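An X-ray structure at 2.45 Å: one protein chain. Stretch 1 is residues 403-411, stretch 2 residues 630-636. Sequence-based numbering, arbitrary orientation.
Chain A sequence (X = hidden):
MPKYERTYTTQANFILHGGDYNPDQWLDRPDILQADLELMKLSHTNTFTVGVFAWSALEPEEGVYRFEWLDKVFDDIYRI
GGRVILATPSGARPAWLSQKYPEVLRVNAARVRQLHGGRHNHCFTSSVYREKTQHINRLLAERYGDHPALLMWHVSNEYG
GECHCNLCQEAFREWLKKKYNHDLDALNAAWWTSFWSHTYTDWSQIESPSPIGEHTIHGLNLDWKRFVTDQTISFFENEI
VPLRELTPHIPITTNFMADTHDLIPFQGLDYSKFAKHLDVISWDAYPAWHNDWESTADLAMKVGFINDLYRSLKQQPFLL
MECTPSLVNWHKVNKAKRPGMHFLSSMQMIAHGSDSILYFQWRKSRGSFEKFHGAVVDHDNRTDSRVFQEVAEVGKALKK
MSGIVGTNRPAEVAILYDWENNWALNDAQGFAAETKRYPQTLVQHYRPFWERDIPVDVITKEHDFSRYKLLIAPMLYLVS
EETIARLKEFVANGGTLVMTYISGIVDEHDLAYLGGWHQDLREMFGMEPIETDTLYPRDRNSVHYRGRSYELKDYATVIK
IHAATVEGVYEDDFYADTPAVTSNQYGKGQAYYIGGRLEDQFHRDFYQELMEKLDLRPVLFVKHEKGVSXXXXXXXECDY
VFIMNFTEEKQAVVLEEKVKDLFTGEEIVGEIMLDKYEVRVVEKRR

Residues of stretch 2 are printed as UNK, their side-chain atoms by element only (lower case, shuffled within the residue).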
ATOM      1  N   GLY A 403      -1.052  36.661 -35.581  1.00 11.71           N
ATOM      2  CA  GLY A 403       0.225  37.354 -35.549  1.00 11.95           C
ATOM      3  C   GLY A 403       1.178  36.793 -34.509  1.00 18.83           C
ATOM      4  O   GLY A 403       2.394  36.981 -34.577  1.00 12.32           O
ATOM      5  N   ILE A 404       0.613  36.090 -33.536  1.00 12.25           N
ATOM      6  CA  ILE A 404       1.412  35.471 -32.500  1.00 14.03           C
ATOM      7  C   ILE A 404       2.098  34.202 -33.042  1.00 18.80           C
ATOM      8  O   ILE A 404       3.182  33.804 -32.576  1.00 12.42           O
ATOM      9  CB  ILE A 404       0.537  35.171 -31.281  1.00  9.03           C
ATOM     10  CG1 ILE A 404      -0.090  36.476 -30.780  1.00 12.96           C
ATOM     11  CG2 ILE A 404       1.342  34.509 -30.177  1.00  6.46           C
ATOM     12  CD1 ILE A 404      -1.327  36.280 -29.901  1.00 14.61           C
ATOM     13  N   VAL A 405       1.481  33.594 -34.051  1.00  8.35           N
ATOM     14  CA  VAL A 405       2.015  32.374 -34.648  1.00 15.29           C
ATOM     15  C   VAL A 405       3.472  32.536 -35.081  1.00 17.97           C
ATOM     16  O   VAL A 405       3.819  33.446 -35.838  1.00 17.91           O
ATOM     17  CB  VAL A 405       1.177  31.925 -35.864  1.00 14.61           C
ATOM     18  CG1 VAL A 405       1.831  30.729 -36.552  1.00 11.56           C
ATOM     19  CG2 VAL A 405      -0.236  31.585 -35.425  1.00  9.50           C
ATOM     20  N   GLY A 406       4.324  31.654 -34.575  1.00 16.55           N
ATOM     21  CA  GLY A 406       5.730  31.665 -34.928  1.00 17.01           C
ATOM     22  C   GLY A 406       6.581  32.636 -34.135  1.00 12.77           C
ATOM     23  O   GLY A 406       7.800  32.643 -34.288  1.00 14.59           O
ATOM     24  N   THR A 407       5.962  33.465 -33.298  1.00  8.77           N
ATOM     25  CA  THR A 407       6.753  34.364 -32.458  1.00 17.05           C
ATOM     26  C   THR A 407       7.480  33.602 -31.352  1.00 14.71           C
ATOM     27  O   THR A 407       6.946  32.641 -30.774  1.00 10.70           O
ATOM     28  CB  THR A 407       5.891  35.466 -31.803  1.00 15.67           C
ATOM     29  OG1 THR A 407       4.835  34.862 -31.038  1.00 12.77           O
ATOM     30  CG2 THR A 407       5.305  36.391 -32.864  1.00 14.91           C
ATOM     31  N   ASN A 408       8.693  34.048 -31.056  1.00  9.01           N
ATOM     32  CA  ASN A 408       9.488  33.478 -29.976  1.00  9.28           C
ATOM     33  C   ASN A 408       9.484  34.374 -28.743  1.00 17.62           C
ATOM     34  O   ASN A 408       8.713  35.343 -28.672  1.00 16.16           O
ATOM     35  CB  ASN A 408      10.914  33.226 -30.459  1.00 12.48           C
ATOM     36  CG  ASN A 408      10.971  32.175 -31.569  1.00 27.28           C
ATOM     37  OD1 ASN A 408      10.809  30.973 -31.315  1.00 23.44           O
ATOM     38  ND2 ASN A 408      11.191  32.623 -32.803  1.00 19.20           N
ATOM     39  N   ARG A 409      10.321  34.048 -27.763  1.00 10.84           N
ATOM     40  CA  ARG A 409      10.323  34.792 -26.505  1.00 12.49           C
ATOM     41  C   ARG A 409      11.594  34.555 -25.711  1.00 18.39           C
ATOM     42  O   ARG A 409      11.599  33.803 -24.729  1.00 12.02           O
ATOM     43  CB  ARG A 409       9.112  34.428 -25.651  1.00 12.34           C
ATOM     44  CG  ARG A 409       8.694  32.962 -25.706  1.00 11.51           C
ATOM     45  CD  ARG A 409       7.731  32.658 -24.581  1.00  7.41           C
ATOM     46  NE  ARG A 409       8.417  32.734 -23.296  1.00  9.14           N
ATOM     47  CZ  ARG A 409       7.815  32.961 -22.137  1.00  8.56           C
ATOM     48  NH1 ARG A 409       6.505  33.153 -22.098  1.00  9.48           N
ATOM     49  NH2 ARG A 409       8.527  32.999 -21.016  1.00  7.83           N
ATOM     50  N   PRO A 410      12.676  35.223 -26.122  1.00 15.67           N
ATOM     51  CA  PRO A 410      13.998  35.008 -25.538  1.00 13.60           C
ATOM     52  C   PRO A 410      14.006  35.367 -24.064  1.00 16.09           C
ATOM     53  O   PRO A 410      13.359  36.327 -23.645  1.00 12.28           O
ATOM     54  CB  PRO A 410      14.904  35.948 -26.347  1.00 12.28           C
ATOM     55  CG  PRO A 410      14.139  36.239 -27.603  1.00 19.34           C
ATOM     56  CD  PRO A 410      12.700  36.269 -27.157  1.00 18.32           C
ATOM     57  N   ALA A 411      14.728  34.580 -23.284  1.00 10.94           N
ATOM     58  CA  ALA A 411      14.812  34.814 -21.854  1.00 14.45           C
ATOM     59  C   ALA A 411      16.259  35.078 -21.470  1.00 12.45           C
ATOM     60  O   ALA A 411      17.177  34.554 -22.097  1.00 13.12           O
ATOM     61  CB  ALA A 411      14.245  33.611 -21.077  1.00  8.87           C
ATOM     62  N   UNK A 630       1.802  37.720 -15.915  1.00  7.16           N
ATOM     63  CA  UNK A 630       1.966  38.449 -17.159  1.00  9.18           C
ATOM     64  C   UNK A 630       3.073  37.779 -17.946  1.00 12.22           C
ATOM     65  O   UNK A 630       4.181  37.633 -17.444  1.00 13.81           O
ATOM     66  c   UNK A 630       2.537  40.643 -18.252  1.00  5.64           C
ATOM     67  c   UNK A 630       2.290  39.947 -16.925  1.00 12.18           C
ATOM     68  c   UNK A 630       1.154  40.632 -16.157  1.00  3.12           C
ATOM     69  N   UNK A 631       2.762  37.351 -19.165  1.00  8.72           N
ATOM     70  CA  UNK A 631       3.740  36.639 -19.984  1.00  7.46           C
ATOM     71  C   UNK A 631       3.662  37.122 -21.413  1.00  7.97           C
ATOM     72  O   UNK A 631       2.581  37.418 -21.887  1.00 12.44           O
ATOM     73  c   UNK A 631       3.498  35.127 -19.938  1.00 10.60           C
ATOM     74  c   UNK A 631       5.340  34.474 -18.351  1.00 12.77           C
ATOM     75  c   UNK A 631       3.856  34.458 -18.618  1.00  7.49           C
ATOM     76  n   UNK A 631       5.703  34.578 -17.080  1.00  7.31           N
ATOM     77  o   UNK A 631       6.158  34.405 -19.278  1.00  8.07           O
ATOM     78  N   UNK A 632       4.787  37.169 -22.117  1.00  9.03           N
ATOM     79  CA  UNK A 632       4.795  37.761 -23.450  1.00  8.52           C
ATOM     80  C   UNK A 632       5.476  36.934 -24.550  1.00 13.34           C
ATOM     81  O   UNK A 632       6.351  36.100 -24.297  1.00 11.76           O
ATOM     82  c   UNK A 632       5.442  39.115 -23.381  1.00  9.83           C
ATOM     83  N   UNK A 633       5.065  37.191 -25.784  1.00  9.03           N
ATOM     84  CA  UNK A 633       5.793  36.712 -26.948  1.00 16.67           C
ATOM     85  C   UNK A 633       6.185  37.907 -27.795  1.00 18.02           C
ATOM     86  O   UNK A 633       5.500  38.913 -27.808  1.00 24.11           O
ATOM     87  c   UNK A 633       4.754  34.433 -26.936  1.00 10.48           C
ATOM     88  n   UNK A 633       4.597  31.514 -30.650  1.00 12.12           N
ATOM     89  c   UNK A 633       4.957  35.711 -27.733  1.00 11.69           C
ATOM     90  c   UNK A 633       3.981  31.955 -29.558  1.00 13.51           C
ATOM     91  c   UNK A 633       3.886  33.455 -27.635  1.00  7.67           C
ATOM     92  n   UNK A 633       4.516  32.926 -28.834  1.00 10.30           N
ATOM     93  n   UNK A 633       2.820  31.433 -29.178  1.00 10.52           N
ATOM     94  N   UNK A 634       7.312  37.811 -28.479  1.00 19.90           N
ATOM     95  CA  UNK A 634       7.862  38.980 -29.131  1.00 15.94           C
ATOM     96  C   UNK A 634       7.994  38.782 -30.627  1.00 17.69           C
ATOM     97  O   UNK A 634       8.605  37.818 -31.086  1.00 22.32           O
ATOM     98  n   UNK A 634      10.220  41.387 -26.250  1.00 21.89           N
ATOM     99  c   UNK A 634       9.217  39.326 -28.514  1.00 17.30           C
ATOM    100  c   UNK A 634      10.356  40.078 -26.382  1.00 15.41           C
ATOM    101  c   UNK A 634       9.184  39.340 -26.998  1.00 13.21           C
ATOM    102  o   UNK A 634      11.366  39.478 -26.022  1.00 21.44           O
ATOM    103  N   UNK A 635       7.398  39.701 -31.379  1.00 27.98           N
ATOM    104  CA  UNK A 635       7.513  39.736 -32.833  1.00 22.67           C
ATOM    105  C   UNK A 635       8.537  40.810 -33.226  1.00 25.38           C
ATOM    106  O   UNK A 635       8.949  41.602 -32.378  1.00 23.85           O
ATOM    107  c   UNK A 635       6.155  40.011 -33.459  1.00 25.97           C
ATOM    108  N   UNK A 636       8.972  40.832 -34.498  1.00 28.14           N
ATOM    109  CA  UNK A 636       9.906  41.899 -34.877  1.00 25.43           C
ATOM    110  C   UNK A 636       9.311  43.283 -34.637  1.00 29.38           C
ATOM    111  O   UNK A 636       9.959  44.155 -34.061  1.00 24.39           O
ATOM    112  c   UNK A 636       8.732  39.890 -35.609  1.00 29.96           C
ATOM    113  c   UNK A 636       9.824  40.219 -36.581  1.00 32.25           C
ATOM    114  c   UNK A 636      10.128  41.658 -36.371  1.00 26.85           C
TER
HETATM  115  O   HOH W   1       9.411  36.191 -32.956  1.00 19.03           O

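Position 630 carries three side-chain carbons, one bonded to the backbone CA and holding the other two, all out of reach of stretch 1. A branch at CB with no heteroatom fits only valine. Val 630 takes no part in the contact.

Position 631 has five side-chain atoms: three carbons in a chain, the third carrying one oxygen and one nitrogen. The terminal oxygen meets the guanidinium of Arg 409. Two carbons before the terminal carbon, with an amide at the end, make this glutamine. Its CA-to-CB bond points sideways, yet chi1 and chi2, both m, bring its end nearer to stretch 1. Gln 631 OE1 accepts from Arg 409 NH1 at 3.1 Å and from Arg 409 NH2 at 3.3 Å, with N-H...O angles of 145° and 139°. The oxygen lies at the edge of the guanidinium, near its plane, where the N-H groups point.

Position 632 shows a single side-chain carbon, and it touches Arg 409 through its backbone O; it is alanine. Ala 632 CB stays 6.2 Å from Arg 409 NH1, its closest approach to stretch 1, whereas Ala 632 O is 3.5 Å from Arg 409 CB.

Position 633 is the longest side chain: three carbons, a nitrogen, then a carbon bearing two more nitrogens. Its nitrogens reach Thr 407 O. This planar, three-nitrogen end identifies arginine. With chi2 t and chi3 p, Arg 633 reaches the turn of stretch 1. Its NH2 donates to Thr 407 O at 2.6 Å and 158°, while its NE makes a weak bond to the same Thr 407 O at 3.1 Å and 132°. Ile 404 O lies over one face of the guanidinium, 3.3 Å from Arg 633 NH2, but the angle is too poor for a hydrogen bond.

Position 634 again has three carbons, the third with one oxygen and one nitrogen; the oxygen approaches Pro 410 CD. This is a second glutamine, and Gln 634 OE1 lies 3.7 Å from Pro 410 CD. The hydrogen bond here is through the main chain, where Gln 634 N donates to Asn 408 O at 2.8 Å and a nearly straight 178°. A water lies 3.0 Å from Asn 408 N, from which it accepts, and its oxygen is 2.6 Å from Gln 634 O, joining the same two residues by a second route.

Position 635 has one side-chain carbon, packed 3.8 Å from Thr 407 CG2 by its CB; it is alanine.

Position 636 has three carbons closing a ring onto the backbone nitrogen, without contact to stretch 1, which defines Pro 636.

The contact works by setting the strand at 630-634 against an irregular segment that begins with a type II turn from Ile 404 to Thr 407. Within that turn, Ile 404 O accepts from Thr 407 N at 2.9 Å and, very short, from Thr 407 OG1 at 2.5 Å. Thr 407 O remains available to Arg 633. Each stretch also sends an arginine to the other: Arg 633 to a backbone carbonyl, Arg 409 to a side-chain amide. Together the two stretches bury 493 Å².

Stretch 2, residues 630-636: VQARQAP
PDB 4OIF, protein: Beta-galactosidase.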